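Local coordinates for Pdx2 protein (Plasmodium falciparum, PDB 2ABW), which hydrolyses glutamine to glutamate and ammonia, which is channelled to the partner subunit Pdx1 for the biosynthesis of pyridoxal 5'-phosphate (vitamin B6), at residues R36-L47 and T67-F75. Residues are numbered along the deposited sequence; the frame is centred on the assembly and turned at random.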
loop_
_atom_site.group_PDB
_atom_site.type_symbol
_atom_site.label_atom_id
_atom_site.label_comp_id
_atom_site.label_asym_id
_atom_site.label_seq_id
_atom_site.Cartn_x
_atom_site.Cartn_y
_atom_site.Cartn_z
ATOM N N ARG A 36 -0.845 -12.961 -9.262
ATOM C CA ARG A 36 0.420 -13.668 -9.379
ATOM C C ARG A 36 1.060 -13.408 -10.732
ATOM O O ARG A 36 2.184 -13.805 -10.960
ATOM C CB ARG A 36 0.089 -15.155 -9.281
ATOM C CG ARG A 36 -0.620 -15.599 -8.054
ATOM C CD ARG A 36 -1.380 -16.888 -8.392
ATOM N NE ARG A 36 -2.616 -16.549 -9.152
ATOM C CZ ARG A 36 -3.165 -17.283 -10.104
ATOM N NH1 ARG A 36 -2.597 -18.412 -10.511
ATOM N NH2 ARG A 36 -4.296 -16.903 -10.677
ATOM N N ASN A 37 0.324 -12.765 -11.650
ATOM C CA ASN A 37 0.803 -12.601 -13.009
ATOM C C ASN A 37 0.017 -11.508 -13.702
ATOM O O ASN A 37 -0.931 -10.954 -13.122
ATOM C CB ASN A 37 0.706 -13.928 -13.741
ATOM C CG ASN A 37 -0.668 -14.477 -13.763
ATOM O OD1 ASN A 37 -1.582 -13.825 -14.148
ATOM N ND2 ASN A 37 -0.819 -15.758 -13.406
ATOM N N VAL A 38 0.382 -11.184 -14.932
ATOM C CA VAL A 38 -0.232 -10.089 -15.670
ATOM C C VAL A 38 -1.699 -10.370 -16.054
ATOM O O VAL A 38 -2.497 -9.434 -16.145
ATOM C CB VAL A 38 0.587 -9.686 -16.904
ATOM C CG1 VAL A 38 1.981 -9.217 -16.540
ATOM C CG2 VAL A 38 0.698 -10.834 -17.889
ATOM N N HIS A 39 -2.045 -11.638 -16.264
ATOM C CA HIS A 39 -3.466 -12.003 -16.541
ATOM C C HIS A 39 -4.346 -11.597 -15.327
ATOM O O HIS A 39 -5.341 -10.928 -15.458
ATOM C CB HIS A 39 -3.568 -13.485 -16.777
ATOM C CG HIS A 39 -4.949 -13.915 -17.146
ATOM N ND1 HIS A 39 -5.710 -14.732 -16.336
ATOM C CD2 HIS A 39 -5.734 -13.603 -18.209
ATOM C CE1 HIS A 39 -6.917 -14.860 -16.852
ATOM N NE2 HIS A 39 -6.953 -14.225 -18.010
ATOM N N ASP A 40 -3.914 -11.999 -14.145
ATOM C CA ASP A 40 -4.627 -11.682 -12.928
ATOM C C ASP A 40 -4.743 -10.144 -12.783
ATOM O O ASP A 40 -5.776 -9.590 -12.415
ATOM C CB ASP A 40 -3.943 -12.174 -11.662
ATOM C CG ASP A 40 -3.793 -13.676 -11.551
ATOM O OD1 ASP A 40 -4.695 -14.428 -12.092
ATOM O OD2 ASP A 40 -2.803 -14.129 -10.858
ATOM N N LEU A 41 -3.603 -9.471 -13.050
ATOM C CA LEU A 41 -3.548 -7.970 -12.866
ATOM C C LEU A 41 -4.548 -7.350 -13.758
ATOM O O LEU A 41 -5.158 -6.378 -13.371
ATOM C CB LEU A 41 -2.142 -7.473 -13.147
ATOM C CG LEU A 41 -1.973 -5.970 -12.999
ATOM C CD1 LEU A 41 -2.233 -5.598 -11.487
ATOM C CD2 LEU A 41 -0.605 -5.574 -13.432
ATOM N N GLY A 42 -4.697 -7.878 -14.993
ATOM C CA GLY A 42 -5.661 -7.317 -15.937
ATOM C C GLY A 42 -7.115 -7.339 -15.496
ATOM O O GLY A 42 -7.979 -6.615 -16.068
ATOM N N LEU A 43 -7.430 -8.215 -14.554
ATOM C CA LEU A 43 -8.829 -8.391 -14.066
ATOM C C LEU A 43 -9.140 -7.435 -12.921
ATOM O O LEU A 43 -10.290 -7.361 -12.408
ATOM C CB LEU A 43 -9.075 -9.792 -13.547
ATOM C CG LEU A 43 -8.861 -10.882 -14.568
ATOM C CD1 LEU A 43 -9.055 -12.222 -13.822
ATOM C CD2 LEU A 43 -9.723 -10.697 -15.796
ATOM N N CYS A 44 -8.144 -6.712 -12.482
ATOM C CA CYS A 44 -8.232 -5.926 -11.224
ATOM C C CYS A 44 -8.694 -4.510 -11.536
ATOM O O CYS A 44 -8.103 -3.866 -12.367
ATOM C CB CYS A 44 -6.871 -5.770 -10.491
ATOM S SG CYS A 44 -6.430 -7.395 -9.792
ATOM N N ASP A 45 -9.636 -3.967 -10.718
ATOM C CA ASP A 45 -9.953 -2.572 -10.746
ATOM C C ASP A 45 -9.014 -1.781 -9.785
ATOM O O ASP A 45 -8.861 -0.575 -9.910
ATOM C CB ASP A 45 -11.365 -2.429 -10.207
ATOM C CG ASP A 45 -12.399 -3.045 -11.107
ATOM O OD1 ASP A 45 -12.299 -2.861 -12.355
ATOM O OD2 ASP A 45 -13.328 -3.760 -10.671
ATOM N N GLY A 46 -8.483 -2.463 -8.776
ATOM C CA GLY A 46 -7.464 -1.903 -7.866
ATOM C C GLY A 46 -6.571 -2.993 -7.340
ATOM O O GLY A 46 -6.941 -4.220 -7.439
ATOM N N LEU A 47 -5.428 -2.656 -6.764
ATOM C CA LEU A 47 -4.445 -3.700 -6.340
ATOM C C LEU A 47 -3.874 -3.279 -4.976
ATOM O O LEU A 47 -3.599 -2.080 -4.748
ATOM C CB LEU A 47 -3.308 -3.773 -7.368
ATOM C CG LEU A 47 -2.203 -4.713 -7.033
ATOM C CD1 LEU A 47 -2.697 -6.120 -7.179
ATOM C CD2 LEU A 47 -0.921 -4.446 -7.883
ATOM N N THR A 67 8.453 -8.763 -16.630
ATOM C CA THR A 67 7.150 -8.680 -17.284
ATOM C C THR A 67 6.137 -8.079 -16.305
ATOM O O THR A 67 5.409 -7.144 -16.637
ATOM C CB THR A 67 6.670 -10.050 -17.836
ATOM O OG1 THR A 67 7.480 -10.378 -18.996
ATOM C CG2 THR A 67 5.236 -10.013 -18.238
ATOM N N LEU A 68 6.086 -8.622 -15.107
ATOM C CA LEU A 68 5.036 -8.104 -14.117
ATOM C C LEU A 68 5.420 -6.743 -13.622
ATOM O O LEU A 68 4.543 -5.888 -13.431
ATOM C CB LEU A 68 4.839 -9.078 -12.949
ATOM C CG LEU A 68 3.764 -8.817 -11.977
ATOM C CD1 LEU A 68 2.380 -8.673 -12.630
ATOM C CD2 LEU A 68 3.740 -9.914 -10.832
ATOM N N TYR A 69 6.698 -6.472 -13.353
ATOM C CA TYR A 69 7.165 -5.150 -12.935
ATOM C C TYR A 69 6.658 -4.108 -13.956
ATOM O O TYR A 69 6.036 -3.106 -13.629
ATOM C CB TYR A 69 8.665 -5.090 -12.890
ATOM C CG TYR A 69 9.181 -3.734 -12.601
ATOM C CD1 TYR A 69 9.181 -3.181 -11.327
ATOM C CD2 TYR A 69 9.632 -2.938 -13.621
ATOM C CE1 TYR A 69 9.649 -1.897 -11.049
ATOM C CE2 TYR A 69 10.026 -1.600 -13.364
ATOM C CZ TYR A 69 10.094 -1.105 -12.108
ATOM O OH TYR A 69 10.490 0.207 -11.855
ATOM N N ASN A 70 6.936 -4.367 -15.230
ATOM C CA ASN A 70 6.556 -3.351 -16.285
ATOM C C ASN A 70 5.031 -3.214 -16.323
ATOM O O ASN A 70 4.532 -2.091 -16.461
ATOM C CB ASN A 70 7.049 -3.777 -17.589
ATOM C CG ASN A 70 8.587 -3.751 -17.687
ATOM O OD1 ASN A 70 9.179 -2.940 -17.071
ATOM N ND2 ASN A 70 9.159 -4.570 -18.531
ATOM N N ALA A 71 4.285 -4.304 -16.126
ATOM C CA ALA A 71 2.824 -4.204 -16.125
ATOM C C ALA A 71 2.321 -3.406 -14.920
ATOM O O ALA A 71 1.349 -2.636 -15.011
ATOM C CB ALA A 71 2.170 -5.613 -16.206
ATOM N N LEU A 72 2.957 -3.601 -13.772
ATOM C CA LEU A 72 2.616 -2.826 -12.539
ATOM C C LEU A 72 2.884 -1.328 -12.738
ATOM O O LEU A 72 2.082 -0.518 -12.395
ATOM C CB LEU A 72 3.316 -3.431 -11.321
ATOM C CG LEU A 72 2.814 -4.800 -10.927
ATOM C CD1 LEU A 72 3.735 -5.459 -9.897
ATOM C CD2 LEU A 72 1.431 -4.665 -10.308
ATOM N N VAL A 73 4.008 -1.006 -13.356
ATOM C CA VAL A 73 4.344 0.379 -13.612
ATOM C C VAL A 73 3.286 0.954 -14.483
ATOM O O VAL A 73 2.847 2.097 -14.295
ATOM C CB VAL A 73 5.794 0.503 -14.160
ATOM C CG1 VAL A 73 6.039 1.961 -14.671
ATOM C CG2 VAL A 73 6.798 0.139 -13.085
ATOM N N HIS A 74 2.931 0.247 -15.554
ATOM C CA HIS A 74 1.903 0.732 -16.454
ATOM C C HIS A 74 0.546 0.911 -15.726
ATOM O O HIS A 74 -0.200 1.885 -15.939
ATOM C CB HIS A 74 1.819 -0.174 -17.671
ATOM C CG HIS A 74 0.665 0.106 -18.581
ATOM N ND1 HIS A 74 -0.492 -0.637 -18.504
ATOM C CD2 HIS A 74 0.522 0.932 -19.631
ATOM C CE1 HIS A 74 -1.305 -0.257 -19.464
ATOM N NE2 HIS A 74 -0.761 0.784 -20.073
ATOM N N PHE A 75 0.190 -0.059 -14.906
ATOM C CA PHE A 75 -1.078 -0.060 -14.147
ATOM C C PHE A 75 -1.130 1.184 -13.266
ATOM O O PHE A 75 -2.151 1.882 -13.224
ATOM C CB PHE A 75 -1.115 -1.291 -13.289
ATOM C CG PHE A 75 -2.304 -1.470 -12.355
ATOM C CD1 PHE A 75 -2.320 -0.870 -11.103
ATOM C CD2 PHE A 75 -3.315 -2.344 -12.732
ATOM C CE1 PHE A 75 -3.365 -1.051 -10.233
ATOM C CE2 PHE A 75 -4.372 -2.577 -11.826
ATOM C CZ PHE A 75 -4.330 -1.936 -10.607
#
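L41 of the short helix 38-42 is a knob set among L68, A71, L72 and F75 of helix 63-77; the axes of 38-42 and 67-75 run nearly parallel (17°) and come within 10.4 Å of each other. Its CB points toward the other helix, and with CG anti to the backbone N (chi1 180°) the chain extends until CG lies 3.9 Å from F75 CD2. There it forks: CD1 lies over one face of the F75 ring, a CH-pi contact 4.0 Å from the centroid, while CD2 turns to A71 CB (3.9 Å) and L72 CD2 (3.8 Å). One turn earlier, V38 CG1 meets A71 CB at 3.6 Å and also reaches T67 CG2, the V38 and T67 side chains crossing at about a right angle. L68 CD1 rests against the backbone where the helix starts, whose N-cap N37 accepts the D40 N-H through OD1 (3.0 Å). At the far end C44 O and G46 C lie at the F75 ring edge, near its plane, and L47, on parallel strand 46-49, brings CD2 tightly against L72 CD2 (3.4 Å). C44 O also accepts a hydrogen bond from K81 NZ. With no hydrogen bond between the segments, the fit rests on van der Waals and CH-pi contacts, buried around L41, L47, L72 and F75 and exposed at V38 and T67.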